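Local coordinates for DSBA-like thioredoxin domain-containing protein (Pseudomonas aeruginosa PAO1, PDB 5HFI) that probably reduces disulfides in the cytosol as a DsbA-like member of the thioredoxin superfamily, and binds glutathione, at residues H10-P15 with F180-L185; V135-G140 with G148-F153; W19-S24 with Q75-D80. All blocks are in the same frame, centred on the assembly; numbering follows the deposited sequence.

Contact 1: H10-P15 with F180-L185. With GSH (glutathione), chain B.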
loop_
_atom_site.group_PDB
_atom_site.type_symbol
_atom_site.label_atom_id
_atom_site.label_comp_id
_atom_site.label_asym_id
_atom_site.label_seq_id
_atom_site.Cartn_x
_atom_site.Cartn_y
_atom_site.Cartn_z
ATOM N N HIS A 10 -3.204 -12.198 -3.970
ATOM C CA HIS A 10 -3.897 -10.926 -4.088
ATOM C C HIS A 10 -3.711 -10.134 -2.802
ATOM O O HIS A 10 -3.898 -10.671 -1.705
ATOM C CB HIS A 10 -5.383 -11.143 -4.372
ATOM C CG HIS A 10 -5.651 -11.870 -5.655
ATOM N ND1 HIS A 10 -5.870 -11.216 -6.849
ATOM C CD2 HIS A 10 -5.744 -13.193 -5.931
ATOM C CE1 HIS A 10 -6.079 -12.102 -7.805
ATOM N NE2 HIS A 10 -6.010 -13.310 -7.275
ATOM N N TYR A 11 -3.334 -8.865 -2.938
ATOM C CA TYR A 11 -3.080 -7.988 -1.798
ATOM C C TYR A 11 -4.033 -6.802 -1.876
ATOM O O TYR A 11 -3.900 -5.950 -2.760
ATOM C CB TYR A 11 -1.622 -7.526 -1.776
ATOM C CG TYR A 11 -1.280 -6.579 -0.641
ATOM C CD1 TYR A 11 -0.374 -5.544 -0.828
ATOM C CD2 TYR A 11 -1.859 -6.721 0.614
ATOM C CE1 TYR A 11 -0.051 -4.677 0.200
ATOM C CE2 TYR A 11 -1.542 -5.855 1.651
ATOM C CZ TYR A 11 -0.638 -4.835 1.434
ATOM O OH TYR A 11 -0.315 -3.969 2.452
ATOM N N LEU A 12 -4.997 -6.760 -0.959
ATOM C CA LEU A 12 -5.891 -5.619 -0.803
ATOM C C LEU A 12 -5.277 -4.657 0.207
ATOM O O LEU A 12 -5.071 -5.020 1.371
ATOM C CB LEU A 12 -7.275 -6.075 -0.345
ATOM C CG LEU A 12 -8.189 -6.679 -1.411
ATOM C CD1 LEU A 12 -9.189 -7.634 -0.777
ATOM C CD2 LEU A 12 -8.911 -5.568 -2.162
ATOM N N TYR A 13 -5.001 -3.431 -0.232
ATOM C CA TYR A 13 -4.228 -2.482 0.551
ATOM C C TYR A 13 -4.862 -1.102 0.461
ATOM O O TYR A 13 -5.757 -0.850 -0.351
ATOM C CB TYR A 13 -2.780 -2.400 0.052
ATOM C CG TYR A 13 -2.682 -1.670 -1.270
ATOM C CD1 TYR A 13 -2.367 -0.315 -1.317
ATOM C CD2 TYR A 13 -2.933 -2.324 -2.469
ATOM C CE1 TYR A 13 -2.299 0.362 -2.513
ATOM C CE2 TYR A 13 -2.859 -1.655 -3.675
ATOM C CZ TYR A 13 -2.543 -0.310 -3.689
ATOM O OH TYR A 13 -2.471 0.366 -4.881
ATOM N N ASP A 14 -4.361 -0.195 1.302
ATOM C CA ASP A 14 -4.571 1.225 1.099
ATOM C C ASP A 14 -3.302 1.941 1.533
ATOM O O ASP A 14 -2.762 1.631 2.611
ATOM C CB ASP A 14 -5.760 1.781 1.871
ATOM C CG ASP A 14 -6.074 3.202 1.484
ATOM O OD1 ASP A 14 -5.527 4.129 2.121
ATOM O OD2 ASP A 14 -6.839 3.385 0.511
ATOM N N PRO A 15 -2.805 2.888 0.740
ATOM C CA PRO A 15 -1.529 3.536 1.083
ATOM C C PRO A 15 -1.543 4.286 2.407
ATOM O O PRO A 15 -0.474 4.475 2.998
ATOM C CB PRO A 15 -1.279 4.492 -0.095
ATOM C CG PRO A 15 -2.202 4.044 -1.181
ATOM C CD PRO A 15 -3.378 3.416 -0.510
ATOM N N PHE A 180 -8.134 -3.587 5.518
ATOM C CA PHE A 180 -6.772 -3.793 5.040
ATOM C C PHE A 180 -5.811 -3.899 6.219
ATOM O O PHE A 180 -6.038 -3.279 7.253
ATOM C CB PHE A 180 -6.349 -2.642 4.131
ATOM C CG PHE A 180 -7.480 -2.028 3.367
ATOM C CD1 PHE A 180 -8.114 -0.895 3.844
ATOM C CD2 PHE A 180 -7.910 -2.580 2.174
ATOM C CE1 PHE A 180 -9.157 -0.328 3.151
ATOM C CE2 PHE A 180 -8.954 -2.011 1.472
ATOM C CZ PHE A 180 -9.578 -0.885 1.964
ATOM N N PRO A 181 -4.724 -4.667 6.064
ATOM C CA PRO A 181 -4.324 -5.477 4.911
ATOM C C PRO A 181 -5.144 -6.754 4.787
ATOM O O PRO A 181 -5.574 -7.290 5.804
ATOM C CB PRO A 181 -2.866 -5.828 5.213
ATOM C CG PRO A 181 -2.750 -5.715 6.682
ATOM C CD PRO A 181 -3.681 -4.630 7.097
ATOM N N THR A 182 -5.351 -7.232 3.562
ATOM C CA THR A 182 -5.966 -8.535 3.330
ATOM C C THR A 182 -5.207 -9.235 2.216
ATOM O O THR A 182 -5.045 -8.675 1.127
ATOM C CB THR A 182 -7.451 -8.406 2.972
ATOM O OG1 THR A 182 -8.174 -7.852 4.081
ATOM C CG2 THR A 182 -8.038 -9.767 2.625
ATOM N N PHE A 183 -4.732 -10.446 2.493
ATOM C CA PHE A 183 -4.053 -11.283 1.514
ATOM C C PHE A 183 -4.922 -12.489 1.184
ATOM O O PHE A 183 -5.474 -13.130 2.084
ATOM C CB PHE A 183 -2.696 -11.770 2.033
ATOM C CG PHE A 183 -1.622 -10.718 2.033
ATOM C CD1 PHE A 183 -0.927 -10.421 0.873
ATOM C CD2 PHE A 183 -1.286 -10.050 3.199
ATOM C CE1 PHE A 183 0.076 -9.465 0.871
ATOM C CE2 PHE A 183 -0.282 -9.091 3.203
ATOM C CZ PHE A 183 0.396 -8.800 2.037
ATOM N N ALA A 184 -5.029 -12.805 -0.103
ATOM C CA ALA A 184 -5.800 -13.961 -0.540
ATOM C C ALA A 184 -5.016 -14.705 -1.609
ATOM O O ALA A 184 -4.503 -14.089 -2.547
ATOM C CB ALA A 184 -7.176 -13.548 -1.074
ATOM N N LEU A 185 -4.927 -16.022 -1.460
ATOM C CA LEU A 185 -4.182 -16.873 -2.378
ATOM C C LEU A 185 -5.149 -17.523 -3.358
ATOM O O LEU A 185 -6.156 -18.109 -2.945
ATOM C CB LEU A 185 -3.406 -17.940 -1.601
ATOM C CG LEU A 185 -2.117 -18.505 -2.194
ATOM C CD1 LEU A 185 -1.161 -17.389 -2.583
ATOM C CD2 LEU A 185 -1.459 -19.447 -1.195
HETATM N N1 GSH B . -4.608 -5.909 10.682
HETATM C CA1 GSH B . -4.921 -5.232 11.929
HETATM C C1 GSH B . -5.038 -6.252 13.058
HETATM O O11 GSH B . -5.954 -6.137 13.915
HETATM O O12 GSH B . -4.220 -7.208 13.133
HETATM C CB1 GSH B . -6.242 -4.481 11.778
HETATM C CG1 GSH B . -6.355 -3.976 10.344
HETATM C CD1 GSH B . -7.156 -2.677 10.302
HETATM O OE1 GSH B . -7.835 -2.363 11.223
HETATM N N2 GSH B . -7.076 -1.825 9.131
HETATM C CA2 GSH B . -7.836 -0.591 9.076
HETATM C C2 GSH B . -9.224 -0.920 8.527
HETATM O O2 GSH B . -9.340 -1.367 7.432
HETATM C CB2 GSH B . -7.139 0.417 8.159
HETATM S SG2 GSH B . -5.354 0.513 8.510
HETATM N N3 GSH B . -10.403 -0.701 9.346
HETATM C CA3 GSH B . -11.722 -1.022 8.831
HETATM C C3 GSH B . -12.062 -0.097 7.665
HETATM O O31 GSH B . -12.520 -0.577 6.595
HETATM O O32 GSH B . -11.884 1.144 7.776
#
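The rings of Y11 and F183 form an offset stack, with centroids 4.4 Å apart and planes only 8° from parallel. F183 CZ lies over one face of the tyrosine ring toward its rim, while CB of Y13 lies over the opposite face and P181 CB meets the edge, 3.8 Å from Y11 CE2. The F180 ring has Y13 O and D14 CB over one face and the L12 carbonyl at its edge. A184 O lies at the edge of the H10 ring, near its plane; H41 and E186 bond the two ring nitrogens. Y11 CG is anti to its backbone N (chi1 178°), on the side of the sheet where the rings stack. On the other side, L12 and T182 lie side by side, their CB atoms 4.1 Å apart. Four backbone hydrogen bonds join H10 to A184 and L12 to T182; the shortest runs from H10 N to A184 O at 2.7 Å. F180, joined to P181 by a cis peptide bond, lies in the cis-proline loop of the thioredoxin fold, where its N donates to glutathione O2 (3.2 Å) and its O accepts from glutathione N2 (2.6 Å); strand 182-186 follows, antiparallel to strand 8-13.

Contact 2: V135-G140 with G148-F153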
loop_
_atom_site.group_PDB
_atom_site.type_symbol
_atom_site.label_atom_id
_atom_site.label_comp_id
_atom_site.label_asym_id
_atom_site.label_seq_id
_atom_site.Cartn_x
_atom_site.Cartn_y
_atom_site.Cartn_z
ATOM N N VAL A 135 4.636 15.667 -5.222
ATOM C CA VAL A 135 5.319 14.685 -4.386
ATOM C C VAL A 135 5.329 13.320 -5.065
ATOM O O VAL A 135 6.354 12.630 -5.087
ATOM C CB VAL A 135 4.662 14.625 -2.995
ATOM C CG1 VAL A 135 5.229 13.468 -2.181
ATOM C CG2 VAL A 135 4.855 15.947 -2.262
ATOM N N LEU A 136 4.195 12.912 -5.637
ATOM C CA LEU A 136 4.129 11.607 -6.286
ATOM C C LEU A 136 4.979 11.573 -7.552
ATOM O O LEU A 136 5.598 10.548 -7.862
ATOM C CB LEU A 136 2.676 11.256 -6.599
ATOM C CG LEU A 136 1.806 11.127 -5.345
ATOM C CD1 LEU A 136 0.341 10.980 -5.720
ATOM C CD2 LEU A 136 2.281 9.951 -4.499
ATOM N N LEU A 137 5.017 12.681 -8.296
ATOM C CA LEU A 137 5.883 12.747 -9.469
ATOM C C LEU A 137 7.350 12.703 -9.066
ATOM O O LEU A 137 8.175 12.100 -9.761
ATOM C CB LEU A 137 5.580 14.011 -10.276
ATOM C CG LEU A 137 4.508 13.939 -11.372
ATOM C CD1 LEU A 137 3.236 13.261 -10.893
ATOM C CD2 LEU A 137 4.193 15.338 -11.890
ATOM N N GLU A 138 7.688 13.330 -7.937
ATOM C CA GLU A 138 9.052 13.274 -7.426
ATOM C C GLU A 138 9.437 11.850 -7.044
ATOM O O GLU A 138 10.562 11.410 -7.310
ATOM C CB GLU A 138 9.193 14.214 -6.229
ATOM C CG GLU A 138 10.552 14.178 -5.550
ATOM C CD GLU A 138 10.587 15.010 -4.280
ATOM O OE1 GLU A 138 11.515 14.818 -3.466
ATOM O OE2 GLU A 138 9.684 15.855 -4.093
ATOM N N LEU A 139 8.515 11.115 -6.417
ATOM C CA LEU A 139 8.791 9.724 -6.074
ATOM C C LEU A 139 8.960 8.873 -7.325
ATOM O O LEU A 139 9.853 8.019 -7.384
ATOM C CB LEU A 139 7.673 9.166 -5.194
ATOM C CG LEU A 139 7.472 9.835 -3.834
ATOM C CD1 LEU A 139 6.402 9.090 -3.040
ATOM C CD2 LEU A 139 8.780 9.884 -3.057
ATOM N N GLY A 140 8.107 9.080 -8.330
ATOM C CA GLY A 140 8.262 8.340 -9.572
ATOM C C GLY A 140 9.588 8.625 -10.249
ATOM O O GLY A 140 10.230 7.720 -10.792
ATOM N N GLY A 148 7.522 9.904 -18.794
ATOM C CA GLY A 148 6.210 9.332 -19.018
ATOM C C GLY A 148 5.359 9.149 -17.779
ATOM O O GLY A 148 4.148 8.937 -17.916
ATOM N N PHE A 149 5.935 9.222 -16.576
ATOM C CA PHE A 149 5.136 8.947 -15.382
ATOM C C PHE A 149 4.087 10.026 -15.153
ATOM O O PHE A 149 2.972 9.726 -14.710
ATOM C CB PHE A 149 6.032 8.804 -14.152
ATOM C CG PHE A 149 5.281 8.486 -12.888
ATOM C CD1 PHE A 149 4.817 7.204 -12.650
ATOM C CD2 PHE A 149 5.059 9.463 -11.932
ATOM C CE1 PHE A 149 4.130 6.905 -11.491
ATOM C CE2 PHE A 149 4.376 9.170 -10.771
ATOM C CZ PHE A 149 3.911 7.889 -10.549
ATOM N N ALA A 150 4.421 11.284 -15.450
ATOM C CA ALA A 150 3.459 12.366 -15.269
ATOM C C ALA A 150 2.187 12.102 -16.063
ATOM O O ALA A 150 1.076 12.211 -15.532
ATOM C CB ALA A 150 4.081 13.700 -15.676
ATOM N N GLU A 151 2.333 11.732 -17.339
ATOM C CA GLU A 151 1.164 11.466 -18.172
ATOM C C GLU A 151 0.430 10.216 -17.710
ATOM O O GLU A 151 -0.806 10.191 -17.698
ATOM C CB GLU A 151 1.564 11.322 -19.640
ATOM C CG GLU A 151 2.036 12.614 -20.297
ATOM C CD GLU A 151 3.382 13.095 -19.773
ATOM O OE1 GLU A 151 4.203 12.233 -19.379
ATOM O OE2 GLU A 151 3.607 14.330 -19.759
ATOM N N ALA A 152 1.171 9.167 -17.341
ATOM C CA ALA A 152 0.532 7.944 -16.863
ATOM C C ALA A 152 -0.229 8.186 -15.565
ATOM O O ALA A 152 -1.325 7.646 -15.372
ATOM C CB ALA A 152 1.578 6.845 -16.677
ATOM N N PHE A 153 0.334 8.995 -14.665
ATOM C CA PHE A 153 -0.344 9.283 -13.406
ATOM C C PHE A 153 -1.635 10.056 -13.640
ATOM O O PHE A 153 -2.670 9.756 -13.032
ATOM C CB PHE A 153 0.582 10.059 -12.469
ATOM C CG PHE A 153 -0.107 10.583 -11.240
ATOM C CD1 PHE A 153 -0.255 9.774 -10.128
ATOM C CD2 PHE A 153 -0.583 11.884 -11.190
ATOM C CE1 PHE A 153 -0.884 10.241 -8.997
ATOM C CE2 PHE A 153 -1.209 12.361 -10.058
ATOM C CZ PHE A 153 -1.358 11.535 -8.957
#
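L136 and F153 cross at about a right angle where the two helices face each other, CD1 of the leucine lying 3.6 Å from CE1 of the phenylalanine and nearly as close to CZ. L137 also crosses F153 at about a right angle, its CD1 4.1 Å from F153 CD2, while L137 CD2 lies 4.1 Å from A150 CB. The same leucine borders F149 as well: its CA sits at the edge of that ring, near the ring plane, and L137 CD1 is 4.2 Å from F149 CE2. Helices 133-142 and 149-157 are consecutive helices joined by a short loop, in the helical part of this DsbA-like protein, their short segments inclined at 131° and 10.2 Å apart at closest approach. F149 reaches across with CG anti to its backbone N (chi1 -179°), and its ring lies between F153 CB on one face and G140 CA on the other. The glycine makes a CH-pi contact, CA standing 4.2 Å from the F149 ring centroid and 16° off the normal. With no side chain at G140, the ring can come close to the helix backbone, and F149 CE2 approaches L136 O to 3.4 Å. Helix 96-109 packs against this pair, with P97 touching L136, A100 touching F153 and A104 touching F149, while I119 of helix 112-124 also meets L136.

Contact 3: W19-S24 with Q75-D80. With GSH (glutathione), chain B.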
loop_
_atom_site.group_PDB
_atom_site.type_symbol
_atom_site.label_atom_id
_atom_site.label_comp_id
_atom_site.label_asym_id
_atom_site.label_seq_id
_atom_site.Cartn_x
_atom_site.Cartn_y
_atom_site.Cartn_z
ATOM N N TRP A 19 -1.625 -0.329 9.125
ATOM C CA TRP A 19 -1.346 -1.758 9.175
ATOM C C TRP A 19 -0.834 -2.279 7.839
ATOM O O TRP A 19 -0.083 -3.259 7.810
ATOM C CB TRP A 19 -2.590 -2.520 9.625
ATOM C CG TRP A 19 -2.783 -2.436 11.101
ATOM C CD1 TRP A 19 -3.759 -1.755 11.766
ATOM C CD2 TRP A 19 -1.954 -3.035 12.103
ATOM N NE1 TRP A 19 -3.596 -1.903 13.123
ATOM C CE2 TRP A 19 -2.494 -2.685 13.354
ATOM C CE3 TRP A 19 -0.810 -3.839 12.061
ATOM C CZ2 TRP A 19 -1.931 -3.112 14.555
ATOM C CZ3 TRP A 19 -0.250 -4.260 13.255
ATOM C CH2 TRP A 19 -0.812 -3.896 14.485
ATOM N N CYS A 20 -1.215 -1.644 6.728
ATOM C CA CYS A 20 -0.608 -2.004 5.450
ATOM C C CYS A 20 0.878 -1.678 5.447
ATOM O O CYS A 20 1.690 -2.461 4.942
ATOM C CB CYS A 20 -1.319 -1.293 4.301
ATOM S SG CYS A 20 -2.956 -1.966 3.960
ATOM N N TYR A 21 1.252 -0.532 6.021
ATOM C CA TYR A 21 2.665 -0.213 6.182
ATOM C C TYR A 21 3.348 -1.226 7.094
ATOM O O TYR A 21 4.491 -1.627 6.844
ATOM C CB TYR A 21 2.816 1.206 6.728
ATOM C CG TYR A 21 4.245 1.634 6.977
ATOM C CD1 TYR A 21 5.188 1.608 5.958
ATOM C CD2 TYR A 21 4.644 2.086 8.229
ATOM C CE1 TYR A 21 6.493 2.008 6.183
ATOM C CE2 TYR A 21 5.945 2.488 8.463
ATOM C CZ TYR A 21 6.865 2.446 7.436
ATOM O OH TYR A 21 8.162 2.849 7.667
ATOM N N GLY A 22 2.656 -1.663 8.148
ATOM C CA GLY A 22 3.191 -2.725 8.981
ATOM C C GLY A 22 3.397 -4.020 8.223
ATOM O O GLY A 22 4.273 -4.814 8.572
ATOM N N ALA A 23 2.612 -4.246 7.172
ATOM C CA ALA A 23 2.734 -5.438 6.346
ATOM C C ALA A 23 3.636 -5.237 5.135
ATOM O O ALA A 23 3.764 -6.154 4.320
ATOM C CB ALA A 23 1.351 -5.900 5.877
ATOM N N SER A 24 4.256 -4.066 4.982
ATOM C CA SER A 24 5.145 -3.855 3.847
ATOM C C SER A 24 6.245 -4.912 3.749
ATOM O O SER A 24 6.549 -5.335 2.621
ATOM C CB SER A 24 5.746 -2.445 3.914
ATOM O OG SER A 24 6.421 -2.120 2.704
ATOM N N GLN A 75 8.512 -1.689 11.989
ATOM C CA GLN A 75 8.509 -0.689 10.934
ATOM C C GLN A 75 8.796 0.694 11.518
ATOM O O GLN A 75 8.279 1.038 12.586
ATOM C CB GLN A 75 7.168 -0.686 10.201
ATOM C CG GLN A 75 7.003 -1.823 9.194
ATOM C CD GLN A 75 7.856 -1.636 7.950
ATOM O OE1 GLN A 75 7.390 -1.110 6.939
ATOM N NE2 GLN A 75 9.106 -2.077 8.013
ATOM N N PRO A 76 9.619 1.500 10.852
ATOM C CA PRO A 76 10.015 2.795 11.411
ATOM C C PRO A 76 9.049 3.921 11.080
ATOM O O PRO A 76 8.443 3.979 10.009
ATOM C CB PRO A 76 11.375 3.043 10.744
ATOM C CG PRO A 76 11.229 2.401 9.405
ATOM C CD PRO A 76 10.360 1.180 9.618
ATOM N N PHE A 77 8.931 4.844 12.032
ATOM C CA PHE A 77 8.146 6.058 11.866
ATOM C C PHE A 77 9.042 7.249 12.181
ATOM O O PHE A 77 9.739 7.250 13.200
ATOM C CB PHE A 77 6.909 6.048 12.772
ATOM C CG PHE A 77 5.909 4.973 12.429
ATOM C CD1 PHE A 77 4.776 5.272 11.689
ATOM C CD2 PHE A 77 6.098 3.666 12.852
ATOM C CE1 PHE A 77 3.853 4.293 11.375
ATOM C CE2 PHE A 77 5.181 2.679 12.537
ATOM C CZ PHE A 77 4.056 2.994 11.798
ATOM N N GLY A 78 9.028 8.254 11.303
ATOM C CA GLY A 78 9.965 9.352 11.383
ATOM C C GLY A 78 9.429 10.565 12.120
ATOM O O GLY A 78 8.224 10.761 12.248
ATOM N N LYS A 79 10.364 11.394 12.598
ATOM C CA LYS A 79 9.985 12.608 13.314
ATOM C C LYS A 79 9.251 13.591 12.410
ATOM O O LYS A 79 8.376 14.327 12.880
ATOM C CB LYS A 79 11.222 13.271 13.924
ATOM C CG LYS A 79 12.264 13.712 12.905
ATOM C CD LYS A 79 13.412 14.454 13.572
ATOM C CE LYS A 79 14.479 14.845 12.561
ATOM N NZ LYS A 79 15.136 13.654 11.953
ATOM N N ASP A 80 9.585 13.619 11.117
ATOM C CA ASP A 80 8.881 14.508 10.200
ATOM C C ASP A 80 7.447 14.056 9.959
ATOM O O ASP A 80 6.636 14.842 9.458
ATOM C CB ASP A 80 9.635 14.607 8.873
ATOM C CG ASP A 80 10.991 15.277 9.021
ATOM O OD1 ASP A 80 11.944 14.853 8.335
ATOM O OD2 ASP A 80 11.105 16.229 9.823
HETATM N N1 GSH B . -4.608 -5.909 10.682
HETATM C CA1 GSH B . -4.921 -5.232 11.929
HETATM C C1 GSH B . -5.038 -6.252 13.058
HETATM O O11 GSH B . -5.954 -6.137 13.915
HETATM O O12 GSH B . -4.220 -7.208 13.133
HETATM C CB1 GSH B . -6.242 -4.481 11.778
HETATM C CG1 GSH B . -6.355 -3.976 10.344
HETATM C CD1 GSH B . -7.156 -2.677 10.302
HETATM O OE1 GSH B . -7.835 -2.363 11.223
HETATM N N2 GSH B . -7.076 -1.825 9.131
HETATM C CA2 GSH B . -7.836 -0.591 9.076
HETATM C C2 GSH B . -9.224 -0.920 8.527
HETATM O O2 GSH B . -9.340 -1.367 7.432
HETATM C CB2 GSH B . -7.139 0.417 8.159
HETATM S SG2 GSH B . -5.354 0.513 8.510
HETATM N N3 GSH B . -10.403 -0.701 9.346
HETATM C CA3 GSH B . -11.722 -1.022 8.831
HETATM C C3 GSH B . -12.062 -0.097 7.665
HETATM O O31 GSH B . -12.520 -0.577 6.595
HETATM O O32 GSH B . -11.884 1.144 7.776
#
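Y21 carries the contact through its hydroxyl, one face and one edge. OH donates a hydrogen bond to P76 O at 2.6 Å, reaching a lone pair in the carbonyl plane, and also touches the proline ring, 3.4 Å from P76 CD. The tyrosine edge points at the face of F77 in a T-shaped pair, with planes at 85° and centroids 5.3 Å apart; its closest approach is Y21 CD2 to F77 CZ at 3.7 Å. The Q75 side chain, bent at chi2 (-72°), lies over one tyrosine face, while Q75 CG packs 3.9 Å from G22 CA. Y21 CG is anti to the backbone N (chi1 178°), on the side of residues 75-77. On the same short helix, W19 lays a face of its indole against glutathione, CG lying 3.6 Å from CA1 of the ligand. Farther out, Y124 stacks on Y21 and also meets F77, so one second-shell ring bears on both partners. Through Y21, helix 18-22, which begins just after C17 of the CxxC motif, is joined to the loop linking helices 64-73 and 79-85, with helix 112-124 touching Y21 through Q120 and strand 8-13 packing on C20.

Contacts 1 and 3 meet around the glutathione site: Y11, D14, F180 and P181 of the first touch W19 or C20 of the third, and strand 8-13 leads into helix 18-22. Contact 1 is buried in the sheet and rests on regular backbone pairing and near-parallel rings. Contact 3 is only partly buried, with exposed P76, and joins a helix to a loop through a tyrosine hydroxyl and an edge-to-face pair. Contact 2, about 24 Å from contact 1 between centres, is also mostly buried but lies far from the ligand, between helices, and relies on apolar and CH-pi contacts. Along the chain, both others fall inside the loop closed by contact 1.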